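Local coordinates for protein glutamate--cysteine ligase GshA (Methylobacillus flagellatus KT, PDB 3K1T) that is a putative gamma-glutamylcysteine synthetase that probably joins glutamate to cysteine, at residues L50-G54 against F55-P59; I226-D229 against P230-N234. All blocks are in the same frame, centred on the assembly; numbering follows the deposited sequence.

Interaction 1: residues L50-G54 against F55-P59; sequences LRNAG and FKLAP
The backbone N of Ala53 donates to Lys56 O at 2.9 Å, a nearly straight bond (163° at the hydrogen) at the end of a beta hairpin. Two residues further along the strands, beyond the non-hydrogen-bonded pair Asn52-Leu57, Arg51 and Ala58 form an antiparallel hydrogen-bonded pair: Arg51 N reaches Ala58 O at 3.0 Å and Ala58 N reaches Arg51 O at 3.2 Å. The turn has its own brace. Asn52 OD1 accepts from Gly54 N at 3.0 Å, an Asx turn, with CG held anti to the backbone N (chi1 -175°). Gly54 has positive phi, which favours glycine. Ala53 CB sits over the centre of the Phe55 ring, 3.8 Å from its centroid, as a CH-pi contact. A serine in place of Phe55 would probably leave the Ala53 methyl without its aromatic cover and open a gap at the turn. On the face of Leu50, Asn52, Leu57 and Pro59, Leu50 CD2 meets Pro59 CB at 3.8 Å and Leu57 CD1 meets Asn52 CB at 3.9 Å. Helix 398-421 packs on this face through Tyr405 and Val408. Arg51 is bound by Val331 O and Glu343, and strand 340-349 pairs with strand 45-52.

Interaction 2: residues I226-D229 against P230-N234; sequences IDID and PWLLN
Asp229 meets the short 3-10 turn that follows it through two separate oxygens. Its side-chain OD1 accepts from Trp231 N at 3.0 Å, and its backbone O accepts from Leu232 N, also at 3.0 Å. Both bonds have an angle of 156° at the hydrogen. The Trp231 N-H comes to OD1 from above the carboxylate plane. The Leu232 N-H likewise lies above the plane of its carbonyl. With CG anti to the backbone N (chi1 -180°), the carboxylate swings forward over the start of the turn, and OD1 also comes within 3.4 Å of Trp231 CB. The carboxylate and the indole lie side by side, their planes 37° apart. Apolar contacts lie beside this polar pair. Ile228 CD1 touches Leu232 CD1 at 3.7 Å, the two side chains crossing at about a right angle. Ile228 CG2 lies 4.2 Å from Leu233 CD1.

The second shell fixes the polar ends. Asp229 OD2 forms a salt bridge with Lys268 and a hydrogen bond with Tyr272, both on helix 251-272. Trp231 NE1 is bound by Glu329. Helix 13-23 meets the aliphatic side chains through Pro14, Thr17 and Leu18. Just upstream, Asp227, with positive phi, is the C-prime residue of a Schellman motif that ends helix 210-226. Asp229 then gives its side chain to the N-terminal end of the 3-10 segment 230-232, an Asx turn.

Overall arrangement
Interactions 1 and 2 are neighbours, their centres about 11 Å apart, and they touch directly. Leu57 N probably donates to Leu232 O at 2.9 Å. Lys56 reaches across from the hairpin to the backbone carbonyls of Trp231 and Asn234, and pairs with Glu329, which also binds the indole of Trp231. Interaction 1 is wholly buried and relies on regular strand pairing. Interaction 2 is largely buried too, but Pro230 is exposed, and a side-chain carboxylate takes the place of strand pairing in a loop between helix 210-226 and strand 237-241. Helix 13-23 packs against both, and Tyr269 of helix 251-272 meets Phe55 and Trp231 alike.

Interaction 1: residues L50-G54 against F55-P59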
loop_
_atom_site.group_PDB
_atom_site.type_symbol
_atom_site.label_atom_id
_atom_site.label_comp_id
_atom_site.label_asym_id
_atom_site.label_seq_id
_atom_site.Cartn_x
_atom_site.Cartn_y
_atom_site.Cartn_z
ATOM N N LEU A 50 22.499 -0.928 -0.045
ATOM C CA LEU A 50 23.127 -0.410 1.152
ATOM C C LEU A 50 24.292 -1.298 1.593
ATOM O O LEU A 50 24.345 -2.477 1.244
ATOM C CB LEU A 50 22.124 -0.365 2.305
ATOM C CG LEU A 50 20.792 0.377 2.104
ATOM C CD1 LEU A 50 19.910 0.179 3.385
ATOM C CD2 LEU A 50 21.035 1.865 1.769
ATOM N N ARG A 51 25.187 -0.714 2.387
ATOM C CA ARG A 51 26.180 -1.457 3.150
ATOM C C ARG A 51 26.142 -1.061 4.623
ATOM O O ARG A 51 26.151 0.125 4.972
ATOM C CB ARG A 51 27.582 -1.332 2.577
ATOM C CG ARG A 51 27.742 -2.131 1.285
ATOM C CD ARG A 51 29.200 -2.180 0.865
ATOM N NE ARG A 51 29.417 -3.262 -0.074
ATOM C CZ ARG A 51 30.604 -3.656 -0.502
ATOM N NH1 ARG A 51 31.689 -3.019 -0.110
ATOM N NH2 ARG A 51 30.691 -4.695 -1.348
ATOM N N ASN A 52 26.058 -2.096 5.456
ATOM C CA ASN A 52 26.094 -1.964 6.919
ATOM C C ASN A 52 27.503 -2.389 7.384
ATOM O O ASN A 52 27.864 -3.570 7.348
ATOM C CB ASN A 52 25.012 -2.863 7.498
ATOM C CG ASN A 52 24.874 -2.718 8.999
ATOM O OD1 ASN A 52 25.721 -2.115 9.642
ATOM N ND2 ASN A 52 23.824 -3.305 9.565
ATOM N N ALA A 53 28.286 -1.404 7.798
ATOM C CA ALA A 53 29.665 -1.579 8.245
ATOM C C ALA A 53 29.729 -1.672 9.774
ATOM O O ALA A 53 30.821 -1.788 10.348
ATOM C CB ALA A 53 30.496 -0.376 7.752
ATOM N N GLY A 54 28.580 -1.561 10.447
ATOM C CA GLY A 54 28.567 -1.463 11.924
ATOM C C GLY A 54 28.930 -0.073 12.423
ATOM O O GLY A 54 28.310 0.444 13.368
ATOM N N PHE A 55 29.949 0.533 11.809
ATOM C CA PHE A 55 30.313 1.923 12.109
ATOM C C PHE A 55 29.695 2.967 11.149
ATOM O O PHE A 55 29.913 4.195 11.303
ATOM C CB PHE A 55 31.843 2.050 12.169
ATOM C CG PHE A 55 32.551 1.708 10.895
ATOM C CD1 PHE A 55 32.565 2.609 9.825
ATOM C CD2 PHE A 55 33.245 0.519 10.773
ATOM C CE1 PHE A 55 33.235 2.316 8.654
ATOM C CE2 PHE A 55 33.927 0.216 9.593
ATOM C CZ PHE A 55 33.936 1.115 8.547
ATOM N N LYS A 56 28.897 2.484 10.200
ATOM C CA LYS A 56 28.323 3.300 9.140
ATOM C C LYS A 56 27.205 2.504 8.466
ATOM O O LYS A 56 27.299 1.288 8.361
ATOM C CB LYS A 56 29.446 3.553 8.067
ATOM C CG LYS A 56 29.147 4.578 7.139
ATOM C CD LYS A 56 30.342 5.090 6.417
ATOM C CE LYS A 56 29.928 6.211 5.520
ATOM N NZ LYS A 56 30.811 7.396 5.736
ATOM N N LEU A 57 26.169 3.185 7.973
ATOM C CA LEU A 57 25.111 2.572 7.177
ATOM C C LEU A 57 24.806 3.518 6.002
ATOM O O LEU A 57 24.255 4.580 6.208
ATOM C CB LEU A 57 23.851 2.304 8.013
ATOM C CG LEU A 57 22.670 1.710 7.245
ATOM C CD1 LEU A 57 22.974 0.300 6.649
ATOM C CD2 LEU A 57 21.414 1.707 8.177
ATOM N N ALA A 58 25.214 3.139 4.796
ATOM C CA ALA A 58 25.234 4.071 3.673
ATOM C C ALA A 58 24.758 3.427 2.382
ATOM O O ALA A 58 24.965 2.230 2.144
ATOM C CB ALA A 58 26.681 4.717 3.486
ATOM N N PRO A 59 24.080 4.218 1.552
ATOM C CA PRO A 59 23.755 3.738 0.224
ATOM C C PRO A 59 24.955 3.794 -0.708
ATOM O O PRO A 59 25.749 4.759 -0.660
ATOM C CB PRO A 59 22.648 4.703 -0.231
ATOM C CG PRO A 59 23.029 6.006 0.426
ATOM C CD PRO A 59 23.673 5.630 1.755
#

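Interaction 2: residues I226-D229 against P230-N234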
loop_
_atom_site.group_PDB
_atom_site.type_symbol
_atom_site.label_atom_id
_atom_site.label_comp_id
_atom_site.label_asym_id
_atom_site.label_seq_id
_atom_site.Cartn_x
_atom_site.Cartn_y
_atom_site.Cartn_z
ATOM N N ILE A 226 17.540 14.636 13.141
ATOM C CA ILE A 226 17.576 13.550 14.127
ATOM C C ILE A 226 18.832 13.637 15.025
ATOM O O ILE A 226 19.011 12.801 15.876
ATOM C CB ILE A 226 17.464 12.132 13.488
ATOM C CG1 ILE A 226 18.682 11.811 12.604
ATOM C CG2 ILE A 226 16.150 12.001 12.655
ATOM C CD1 ILE A 226 18.860 10.341 12.221
ATOM N N ASP A 227 19.656 14.660 14.839
ATOM C CA ASP A 227 20.902 14.881 15.585
ATOM C C ASP A 227 21.898 13.715 15.502
ATOM O O ASP A 227 22.259 13.104 16.521
ATOM C CB ASP A 227 20.613 15.231 17.054
ATOM C CG ASP A 227 21.859 15.759 17.785
ATOM O OD1 ASP A 227 22.731 16.378 17.143
ATOM O OD2 ASP A 227 21.941 15.589 19.013
ATOM N N ILE A 228 22.350 13.413 14.287
ATOM C CA ILE A 228 23.328 12.347 14.042
ATOM C C ILE A 228 24.506 12.934 13.235
ATOM O O ILE A 228 24.324 13.908 12.488
ATOM C CB ILE A 228 22.662 11.159 13.319
ATOM C CG1 ILE A 228 23.501 9.875 13.360
ATOM C CG2 ILE A 228 22.418 11.494 11.816
ATOM C CD1 ILE A 228 23.368 9.044 14.607
ATOM N N ASP A 229 25.713 12.367 13.413
ATOM C CA ASP A 229 26.870 12.676 12.570
ATOM C C ASP A 229 26.498 12.285 11.112
ATOM O O ASP A 229 26.235 11.128 10.870
ATOM C CB ASP A 229 28.085 11.837 13.055
ATOM C CG ASP A 229 29.356 12.081 12.254
ATOM O OD1 ASP A 229 29.315 12.806 11.245
ATOM O OD2 ASP A 229 30.432 11.537 12.630
ATOM N N PRO A 230 26.458 13.237 10.162
ATOM C CA PRO A 230 26.091 12.880 8.786
ATOM C C PRO A 230 26.977 11.827 8.150
ATOM O O PRO A 230 26.525 11.146 7.228
ATOM C CB PRO A 230 26.206 14.210 8.030
ATOM C CG PRO A 230 27.088 15.053 8.865
ATOM C CD PRO A 230 26.782 14.676 10.266
ATOM N N TRP A 231 28.227 11.707 8.625
ATOM C CA TRP A 231 29.173 10.715 8.108
ATOM C C TRP A 231 28.679 9.283 8.327
ATOM O O TRP A 231 28.998 8.394 7.543
ATOM C CB TRP A 231 30.587 10.917 8.690
ATOM C CG TRP A 231 31.602 9.957 8.108
ATOM C CD1 TRP A 231 32.231 10.077 6.904
ATOM C CD2 TRP A 231 32.086 8.742 8.686
ATOM N NE1 TRP A 231 33.080 9.035 6.696
ATOM C CE2 TRP A 231 33.005 8.179 7.765
ATOM C CE3 TRP A 231 31.816 8.055 9.878
ATOM C CZ2 TRP A 231 33.648 6.967 7.988
ATOM C CZ3 TRP A 231 32.450 6.840 10.105
ATOM C CH2 TRP A 231 33.372 6.316 9.186
ATOM N N LEU A 232 27.828 9.069 9.332
ATOM C CA LEU A 232 27.289 7.721 9.580
ATOM C C LEU A 232 26.356 7.239 8.447
ATOM O O LEU A 232 26.093 6.041 8.345
ATOM C CB LEU A 232 26.580 7.660 10.928
ATOM C CG LEU A 232 27.492 7.907 12.148
ATOM C CD1 LEU A 232 26.644 7.731 13.477
ATOM C CD2 LEU A 232 28.783 7.092 12.142
ATOM N N LEU A 233 25.871 8.173 7.625
ATOM C CA LEU A 233 24.931 7.890 6.553
ATOM C C LEU A 233 25.511 8.139 5.152
ATOM O O LEU A 233 24.843 7.885 4.163
ATOM C CB LEU A 233 23.725 8.818 6.702
ATOM C CG LEU A 233 22.820 8.692 7.913
ATOM C CD1 LEU A 233 21.858 9.879 7.990
ATOM C CD2 LEU A 233 22.076 7.357 7.807
ATOM N N ASN A 234 26.715 8.699 5.049
ATOM C CA ASN A 234 27.153 9.285 3.786
ATOM C C ASN A 234 28.653 9.101 3.531
ATOM O O ASN A 234 29.463 9.608 4.290
ATOM C CB ASN A 234 26.792 10.776 3.798
ATOM C CG ASN A 234 26.926 11.433 2.425
ATOM O OD1 ASN A 234 27.172 10.761 1.408
ATOM N ND2 ASN A 234 26.784 12.736 2.401
#